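Local structure of metallo-beta-lactamase FIM-1 (Pseudomonas aeruginosa, 6V3Q) at residues A[10-15]-A[60-65]; A[50-55]-A[88-93]; A[74-79]-A[97-102]. The protein probably hydrolyses beta-lactam antibiotics to substituted beta-amino acids with the help of zinc, as a class B metallo-beta-lactamase. All coordinates share one frame; numbering follows the deposited sequence.

Contact 1. Residues A[10-15]-A[60-65]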
loop_
_atom_site.group_PDB
_atom_site.type_symbol
_atom_site.label_atom_id
_atom_site.label_comp_id
_atom_site.label_asym_id
_atom_site.label_seq_id
_atom_site.Cartn_x
_atom_site.Cartn_y
_atom_site.Cartn_z
ATOM N N VAL A 10 -4.726 13.443 6.617
ATOM C CA VAL A 10 -3.402 13.353 7.224
ATOM C C VAL A 10 -3.547 13.229 8.734
ATOM O O VAL A 10 -4.323 13.961 9.363
ATOM C CB VAL A 10 -2.555 14.577 6.842
ATOM C CG1 VAL A 10 -1.164 14.481 7.441
ATOM C CG2 VAL A 10 -2.485 14.725 5.326
ATOM N N THR A 11 -2.808 12.295 9.323
ATOM C CA THR A 11 -2.840 12.073 10.761
ATOM C C THR A 11 -1.670 12.777 11.434
ATOM O O THR A 11 -0.571 12.863 10.882
ATOM C CB THR A 11 -2.805 10.576 11.093
ATOM O OG1 THR A 11 -1.621 9.984 10.543
ATOM C CG2 THR A 11 -4.029 9.868 10.526
ATOM N N PHE A 12 -1.919 13.279 12.640
ATOM C CA PHE A 12 -0.915 13.970 13.436
ATOM C C PHE A 12 -0.806 13.285 14.791
ATOM O O PHE A 12 -1.818 13.094 15.476
ATOM C CB PHE A 12 -1.270 15.449 13.618
ATOM C CG PHE A 12 -1.540 16.173 12.330
ATOM C CD1 PHE A 12 -0.510 16.778 11.630
ATOM C CD2 PHE A 12 -2.826 16.249 11.822
ATOM C CE1 PHE A 12 -0.755 17.442 10.443
ATOM C CE2 PHE A 12 -3.080 16.912 10.635
ATOM C CZ PHE A 12 -2.042 17.506 9.946
ATOM N N THR A 13 0.414 12.909 15.169
ATOM C CA THR A 13 0.665 12.224 16.428
ATOM C C THR A 13 1.740 12.959 17.212
ATOM O O THR A 13 2.760 13.366 16.647
ATOM C CB THR A 13 1.104 10.771 16.205
ATOM O OG1 THR A 13 2.325 10.754 15.458
ATOM C CG2 THR A 13 0.042 9.996 15.443
ATOM N N ALA A 14 1.509 13.117 18.514
ATOM C CA ALA A 14 2.498 13.751 19.376
ATOM C C ALA A 14 3.649 12.789 19.640
ATOM O O ALA A 14 3.435 11.649 20.063
ATOM C CB ALA A 14 1.853 14.194 20.688
ATOM N N ILE A 15 4.870 13.249 19.382
ATOM C CA ILE A 15 6.071 12.440 19.556
ATOM C C ILE A 15 6.656 12.725 20.932
ATOM O O ILE A 15 6.811 11.817 21.755
ATOM C CB ILE A 15 7.095 12.723 18.445
ATOM C CG1 ILE A 15 6.552 12.262 17.093
ATOM C CG2 ILE A 15 8.421 12.048 18.756
ATOM C CD1 ILE A 15 6.302 10.774 17.010
ATOM N N ALA A 60 -1.698 21.030 2.269
ATOM C CA ALA A 60 -2.593 22.092 2.715
ATOM C C ALA A 60 -3.295 21.718 4.013
ATOM O O ALA A 60 -3.589 22.594 4.835
ATOM C CB ALA A 60 -3.618 22.410 1.626
ATOM N N GLN A 61 -3.572 20.427 4.215
ATOM C CA GLN A 61 -4.127 19.977 5.487
ATOM C C GLN A 61 -3.169 20.268 6.634
ATOM O O GLN A 61 -3.589 20.708 7.709
ATOM C CB GLN A 61 -4.440 18.482 5.427
ATOM C CG GLN A 61 -5.617 18.115 4.543
ATOM C CD GLN A 61 -5.786 16.617 4.407
ATOM O OE1 GLN A 61 -5.820 15.891 5.400
ATOM N NE2 GLN A 61 -5.885 16.145 3.171
ATOM N N ILE A 62 -1.873 20.024 6.421
ATOM C CA ILE A 62 -0.885 20.249 7.471
ATOM C C ILE A 62 -0.825 21.725 7.835
ATOM O O ILE A 62 -0.770 22.088 9.017
ATOM C CB ILE A 62 0.491 19.718 7.026
ATOM C CG1 ILE A 62 0.413 18.225 6.699
ATOM C CG2 ILE A 62 1.539 19.982 8.098
ATOM C CD1 ILE A 62 1.682 17.665 6.104
ATOM N N ILE A 63 -0.837 22.599 6.825
ATOM C CA ILE A 63 -0.845 24.039 7.070
ATOM C C ILE A 63 -2.068 24.429 7.889
ATOM O O ILE A 63 -1.970 25.161 8.881
ATOM C CB ILE A 63 -0.799 24.806 5.736
ATOM C CG1 ILE A 63 0.539 24.591 5.029
ATOM C CG2 ILE A 63 -1.082 26.286 5.956
ATOM C CD1 ILE A 63 0.557 25.105 3.611
ATOM N N GLU A 64 -3.241 23.938 7.484
ATOM C CA GLU A 64 -4.475 24.307 8.168
ATOM C C GLU A 64 -4.507 23.755 9.587
ATOM O O GLU A 64 -4.973 24.431 10.512
ATOM C CB GLU A 64 -5.679 23.812 7.364
ATOM C CG GLU A 64 -6.805 24.827 7.216
ATOM C CD GLU A 64 -6.400 26.061 6.420
ATOM O OE1 GLU A 64 -7.171 27.042 6.420
ATOM O OE2 GLU A 64 -5.321 26.059 5.789
ATOM N N TRP A 65 -4.009 22.531 9.780
ATOM C CA TRP A 65 -3.965 21.950 11.118
ATOM C C TRP A 65 -3.041 22.743 12.033
ATOM O O TRP A 65 -3.330 22.914 13.224
ATOM C CB TRP A 65 -3.517 20.492 11.036
ATOM C CG TRP A 65 -3.240 19.863 12.366
ATOM C CD1 TRP A 65 -4.127 19.194 13.159
ATOM C CD2 TRP A 65 -1.986 19.839 13.059
ATOM N NE1 TRP A 65 -3.504 18.755 14.302
ATOM C CE2 TRP A 65 -2.190 19.142 14.266
ATOM C CE3 TRP A 65 -0.712 20.341 12.777
ATOM C CZ2 TRP A 65 -1.167 18.932 15.189
ATOM C CZ3 TRP A 65 0.302 20.132 13.696
ATOM C CH2 TRP A 65 0.068 19.434 14.887
#
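With CG anti to its carbonyl carbon (chi1 -53°), F12 sends its ring off the strand toward helix 56-68, where W65, its CG anti to the backbone N, presents its indole flat. The two rings stack face to face: the phenyl centroid lies 3.6 Å from that of the five-membered ring of W65, with the planes only 6° apart. The two side chains run antiparallel across the stack: F12 CZ lies 3.5 Å from W65 CB, while F12 CB lies off-centre against the six-membered ring in a CH-pi contact. I62 CA lies at the edge of the phenyl ring, near its plane; I62 CG1 is 4.0 Å from F12 CE1 and also meets V10 CG1. In the alpha-beta/beta-alpha fold of the metallo-beta-lactamases, this seats a helix on one sheet, here close to one of its outermost strands, 11-16; I40 of strand 33-43 touches F12, I62 and W65, and W20 meets W65 edge to face. One turn before W65, Q61 receives the backbone N-H of V10, just ahead of the strand: V10 N to Q61 OE1 is 2.9 Å and nearly straight at 172°, with the donor tilted out of the amide plane.

Contact 2. Residues A[50-55]-A[88-93]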
loop_
_atom_site.group_PDB
_atom_site.type_symbol
_atom_site.label_atom_id
_atom_site.label_comp_id
_atom_site.label_asym_id
_atom_site.label_seq_id
_atom_site.Cartn_x
_atom_site.Cartn_y
_atom_site.Cartn_z
ATOM N N VAL A 50 9.028 19.788 8.727
ATOM C CA VAL A 50 10.022 18.925 8.106
ATOM C C VAL A 50 9.274 18.022 7.137
ATOM O O VAL A 50 8.468 17.184 7.557
ATOM C CB VAL A 50 10.802 18.117 9.151
ATOM C CG1 VAL A 50 11.855 17.253 8.480
ATOM C CG2 VAL A 50 11.439 19.050 10.168
ATOM N N ASP A 51 9.516 18.226 5.840
ATOM C CA ASP A 51 8.918 17.444 4.761
ATOM C C ASP A 51 7.428 17.707 4.577
ATOM O O ASP A 51 6.680 17.866 5.549
ATOM C CB ASP A 51 9.158 15.951 4.985
ATOM C CG ASP A 51 10.594 15.554 4.732
ATOM O OD1 ASP A 51 11.289 16.287 3.999
ATOM O OD2 ASP A 51 11.023 14.505 5.249
ATOM N N THR A 52 6.995 17.746 3.320
ATOM C CA THR A 52 5.598 17.944 2.971
ATOM C C THR A 52 4.870 16.603 2.973
ATOM O O THR A 52 5.426 15.569 3.351
ATOM C CB THR A 52 5.480 18.611 1.604
ATOM O OG1 THR A 52 5.849 17.668 0.591
ATOM C CG2 THR A 52 6.401 19.804 1.510
ATOM N N ALA A 53 3.608 16.612 2.559
ATOM C CA ALA A 53 2.881 15.387 2.282
ATOM C C ALA A 53 3.146 14.986 0.832
ATOM O O ALA A 53 4.081 15.474 0.192
ATOM C CB ALA A 53 1.398 15.575 2.581
ATOM N N TRP A 54 2.311 14.104 0.284
ATOM C CA TRP A 54 2.551 13.618 -1.072
ATOM C C TRP A 54 2.199 14.661 -2.128
ATOM O O TRP A 54 2.859 14.723 -3.172
ATOM C CB TRP A 54 1.765 12.331 -1.316
ATOM C CG TRP A 54 2.266 11.161 -0.524
ATOM C CD1 TRP A 54 1.829 10.758 0.704
ATOM C CD2 TRP A 54 3.301 10.241 -0.902
ATOM N NE1 TRP A 54 2.524 9.647 1.115
ATOM C CE2 TRP A 54 3.433 9.308 0.147
ATOM C CE3 TRP A 54 4.126 10.116 -2.023
ATOM C CZ2 TRP A 54 4.358 8.264 0.106
ATOM C CZ3 TRP A 54 5.045 9.077 -2.061
ATOM C CH2 TRP A 54 5.151 8.165 -1.004
ATOM N N ASP A 55 1.173 15.478 -1.889
ATOM C CA ASP A 55 0.717 16.443 -2.881
ATOM C C ASP A 55 0.338 17.744 -2.184
ATOM O O ASP A 55 0.418 17.864 -0.958
ATOM C CB ASP A 55 -0.452 15.881 -3.704
ATOM C CG ASP A 55 -1.633 15.455 -2.842
ATOM O OD1 ASP A 55 -1.676 15.815 -1.649
ATOM O OD2 ASP A 55 -2.522 14.751 -3.360
ATOM N N GLY A 88 6.607 17.075 -2.416
ATOM C CA GLY A 88 5.437 17.039 -3.277
ATOM C C GLY A 88 4.535 18.248 -3.137
ATOM O O GLY A 88 3.828 18.608 -4.085
ATOM N N GLY A 89 4.541 18.889 -1.970
ATOM C CA GLY A 89 3.660 20.015 -1.730
ATOM C C GLY A 89 4.391 21.309 -1.443
ATOM O O GLY A 89 3.907 22.146 -0.674
ATOM N N VAL A 90 5.561 21.484 -2.063
ATOM C CA VAL A 90 6.356 22.691 -1.838
ATOM C C VAL A 90 5.615 23.923 -2.340
ATOM O O VAL A 90 5.637 24.983 -1.701
ATOM C CB VAL A 90 7.738 22.548 -2.505
ATOM C CG1 VAL A 90 8.447 23.892 -2.572
ATOM C CG2 VAL A 90 8.583 21.551 -1.746
ATOM N N ALA A 91 4.938 23.801 -3.485
ATOM C CA ALA A 91 4.236 24.943 -4.061
ATOM C C ALA A 91 3.164 25.477 -3.116
ATOM O O ALA A 91 2.972 26.693 -3.009
ATOM C CB ALA A 91 3.620 24.557 -5.406
ATOM N N ALA A 92 2.457 24.581 -2.420
ATOM C CA ALA A 92 1.436 25.024 -1.477
ATOM C C ALA A 92 2.043 25.813 -0.324
ATOM O O ALA A 92 1.403 26.728 0.207
ATOM C CB ALA A 92 0.652 23.823 -0.949
ATOM N N LEU A 93 3.274 25.482 0.069
ATOM C CA LEU A 93 3.941 26.231 1.128
ATOM C C LEU A 93 4.371 27.610 0.637
ATOM O O LEU A 93 4.115 28.623 1.298
ATOM C CB LEU A 93 5.142 25.440 1.647
ATOM C CG LEU A 93 4.842 24.053 2.221
ATOM C CD1 LEU A 93 6.127 23.272 2.441
ATOM C CD2 LEU A 93 4.067 24.167 3.518
#
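T52 carries the polar part of this contact through its hydroxyl, which faces the start of helix 90-95. The backbone N-H of G89, the N-cap residue of that helix, is donated to T52 OG1 at 3.1 Å with an angle of 159° at the hydrogen. The hydroxyl in turn gives its own proton to the carbonyl of the next residue: T52 OG1 to A53 O is 2.8 Å, approaching in the plane of the carbonyl, at one of its lone pairs. OG1 thus accepts from one segment and donates within the other, which would favour one rotation of the hydroxyl; K86 O is a further, weak partner. That fits a chi1 of 71°, which sets OG1 between the backbone N and the carbonyl carbon. The residues belong to the loop after strand 46-50 and to the stretch following the zinc-binding histidines H81 and H83 of the metallo-beta-lactamase fold; W54, whose NE1 bonds to S24 O, has its side chain about 7 Å from that of H83. Backbone approaches are close where glycines lie. G88 CA makes a CA-H...O contact with W54 O at 3.5 Å, and G89 CA lies 4.0 Å from D55 O. The apolar part falls to the other branch of T52: CG2 lies 3.6 Å from L93 CD1, the two side chains crossing obliquely, and F79 and T59 touch both residues.

Contact 3. Residues A[74-79]-A[97-102]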
loop_
_atom_site.group_PDB
_atom_site.type_symbol
_atom_site.label_atom_id
_atom_site.label_comp_id
_atom_site.label_asym_id
_atom_site.label_seq_id
_atom_site.Cartn_x
_atom_site.Cartn_y
_atom_site.Cartn_z
ATOM N N ILE A 74 2.705 27.287 10.734
ATOM C CA ILE A 74 3.992 26.977 10.124
ATOM C C ILE A 74 4.539 28.226 9.451
ATOM O O ILE A 74 3.835 28.899 8.689
ATOM C CB ILE A 74 3.842 25.820 9.126
ATOM C CG1 ILE A 74 3.546 24.508 9.857
ATOM C CG2 ILE A 74 5.086 25.690 8.256
ATOM C CD1 ILE A 74 3.115 23.384 8.941
ATOM N N ARG A 75 5.796 28.560 9.754
ATOM C CA ARG A 75 6.469 29.679 9.114
ATOM C C ARG A 75 7.717 29.278 8.349
ATOM O O ARG A 75 8.137 30.019 7.455
ATOM C CB ARG A 75 6.845 30.746 10.152
ATOM C CG ARG A 75 5.677 31.620 10.560
ATOM C CD ARG A 75 5.023 32.241 9.336
ATOM N NE ARG A 75 3.706 32.789 9.639
ATOM C CZ ARG A 75 3.505 34.005 10.134
ATOM N NH1 ARG A 75 2.274 34.425 10.382
ATOM N NH2 ARG A 75 4.537 34.800 10.384
ATOM N N TRP A 76 8.310 28.132 8.666
ATOM C CA TRP A 76 9.503 27.666 7.983
ATOM C C TRP A 76 9.330 26.196 7.635
ATOM O O TRP A 76 8.596 25.467 8.307
ATOM C CB TRP A 76 10.761 27.862 8.839
ATOM C CG TRP A 76 10.818 29.203 9.499
ATOM C CD1 TRP A 76 11.393 30.337 9.005
ATOM C CD2 TRP A 76 10.265 29.555 10.773
ATOM N NE1 TRP A 76 11.235 31.373 9.895
ATOM C CE2 TRP A 76 10.545 30.919 10.988
ATOM C CE3 TRP A 76 9.561 28.847 11.753
ATOM C CZ2 TRP A 76 10.147 31.589 12.144
ATOM C CZ3 TRP A 76 9.167 29.515 12.901
ATOM C CH2 TRP A 76 9.461 30.872 13.085
ATOM N N ALA A 77 10.016 25.766 6.580
ATOM C CA ALA A 77 9.941 24.385 6.137
ATOM C C ALA A 77 11.280 23.970 5.546
ATOM O O ALA A 77 11.965 24.764 4.895
ATOM C CB ALA A 77 8.818 24.184 5.115
ATOM N N VAL A 78 11.650 22.716 5.792
ATOM C CA VAL A 78 12.849 22.113 5.225
ATOM C C VAL A 78 12.482 20.718 4.737
ATOM O O VAL A 78 11.588 20.062 5.280
ATOM C CB VAL A 78 14.008 22.062 6.248
ATOM C CG1 VAL A 78 13.638 21.186 7.435
ATOM C CG2 VAL A 78 15.296 21.588 5.586
ATOM N N PHE A 79 13.158 20.275 3.684
ATOM C CA PHE A 79 12.875 18.995 3.058
ATOM C C PHE A 79 14.162 18.191 2.956
ATOM O O PHE A 79 15.244 18.742 2.730
ATOM C CB PHE A 79 12.250 19.200 1.677
ATOM C CG PHE A 79 11.369 20.414 1.592
ATOM C CD1 PHE A 79 10.113 20.420 2.181
ATOM C CD2 PHE A 79 11.801 21.556 0.940
ATOM C CE1 PHE A 79 9.308 21.540 2.115
ATOM C CE2 PHE A 79 10.996 22.680 0.868
ATOM C CZ PHE A 79 9.748 22.670 1.457
ATOM N N GLY A 97 3.457 31.737 1.697
ATOM C CA GLY A 97 4.504 32.582 2.235
ATOM C C GLY A 97 5.449 31.901 3.196
ATOM O O GLY A 97 6.168 32.587 3.930
ATOM N N ILE A 98 5.471 30.569 3.221
ATOM C CA ILE A 98 6.387 29.857 4.100
ATOM C C ILE A 98 7.809 30.019 3.579
ATOM O O ILE A 98 8.051 30.007 2.364
ATOM C CB ILE A 98 5.998 28.371 4.197
ATOM C CG1 ILE A 98 4.484 28.213 4.343
ATOM C CG2 ILE A 98 6.706 27.710 5.367
ATOM C CD1 ILE A 98 3.925 28.843 5.578
ATOM N N VAL A 99 8.758 30.187 4.494
ATOM C CA VAL A 99 10.172 30.220 4.133
ATOM C C VAL A 99 10.658 28.781 4.015
ATOM O O VAL A 99 10.628 28.026 4.992
ATOM C CB VAL A 99 10.994 31.003 5.166
ATOM C CG1 VAL A 99 12.397 31.260 4.636
ATOM C CG2 VAL A 99 10.299 32.310 5.527
ATOM N N THR A 100 11.092 28.394 2.818
ATOM C CA THR A 100 11.416 27.007 2.517
ATOM C C THR A 100 12.910 26.845 2.273
ATOM O O THR A 100 13.541 27.689 1.627
ATOM C CB THR A 100 10.631 26.516 1.299
ATOM O OG1 THR A 100 10.998 27.287 0.148
ATOM C CG2 THR A 100 9.137 26.663 1.542
ATOM N N TYR A 101 13.467 25.753 2.791
ATOM C CA TYR A 101 14.879 25.434 2.646
ATOM C C TYR A 101 15.041 24.013 2.122
ATOM O O TYR A 101 14.220 23.133 2.397
ATOM C CB TYR A 101 15.634 25.553 3.977
ATOM C CG TYR A 101 15.693 26.942 4.568
ATOM C CD1 TYR A 101 16.823 27.733 4.416
ATOM C CD2 TYR A 101 14.630 27.454 5.298
ATOM C CE1 TYR A 101 16.887 29.002 4.965
ATOM C CE2 TYR A 101 14.684 28.719 5.850
ATOM C CZ TYR A 101 15.815 29.489 5.680
ATOM O OH TYR A 101 15.870 30.750 6.228
ATOM N N ALA A 102 16.120 23.797 1.377
ATOM C CA ALA A 102 16.517 22.459 0.965
ATOM C C ALA A 102 17.991 22.490 0.602
ATOM O O ALA A 102 18.575 23.557 0.394
ATOM C CB ALA A 102 15.680 21.950 -0.214
#
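W76 and V99 run alongside each other from neighbouring parallel strands, with W76 CD1 3.9 Å from V99 CB. One face of the indole is taken by R75 CB of the preceding residue, and K43 adds a cation-pi contact to the ring. V78 and Y101 continue this face of the sheet: V78 CG2 approaches Y101 CB, while the phenol ring turns its edge, in plane, to A77 O. A77 and T100 pair on the opposite face. I98 reaches across from just before its strand: with CG1 anti to the carbonyl carbon (chi1 -43°), it leaves CG2 anti to the backbone N, 3.9 Å from I74 CG2 and also against A77 CB. At the far end F79 folds back over the neighbouring strand: CE2 and CZ of its ring both lie 3.9 Å from T100 CB, and its edge meets A102 CB. The backbones are joined in parallel register, W76 with V99, A77 with T100 and V78 with Y101. V99 N donates to R75 O at 3.0 Å, A77 N to V99 O at 2.8 Å and Y101 N to A77 O at 2.8 Å; a weak bond from F79 N to Y101 O closes the series. The connection runs through helices 84-87 and 90-95, a beta-alpha-beta crossover, and G97 ends the second helix in a Schellman motif. L93 of helix 90-95 packs on A77, F79 and I98, while strand 46-50 flanks 74-78 on its other edge and H120 of strand 120-121 makes a backbone hydrogen bond with T100, placing both strands inside the seven-stranded sheet.

Contacts 2 and 3 are buried, whereas contact 1 is only partly so, at an outermost strand of the seven-stranded sheet that contact 3 joins further in. Contact 1 sets a helix on that sheet through aromatic stacking and one side-chain-to-backbone bond; contact 3 joins two inner strands by backbone bonds; contact 2 joins a loop to a helix start through a hydroxyl and closely approaching glycines. Helix 56-68 and helix 90-95 meet where I63 CD1 lies 3.6 Å from L93 CD2, and I62 CG2 packs on I74 CD1 at 3.8 Å, linking contact 1 to both others. Contacts 2 and 3 meet where D51 N makes a probable hydrogen bond to V78 O and T52 CG2 packs on F79 CE1.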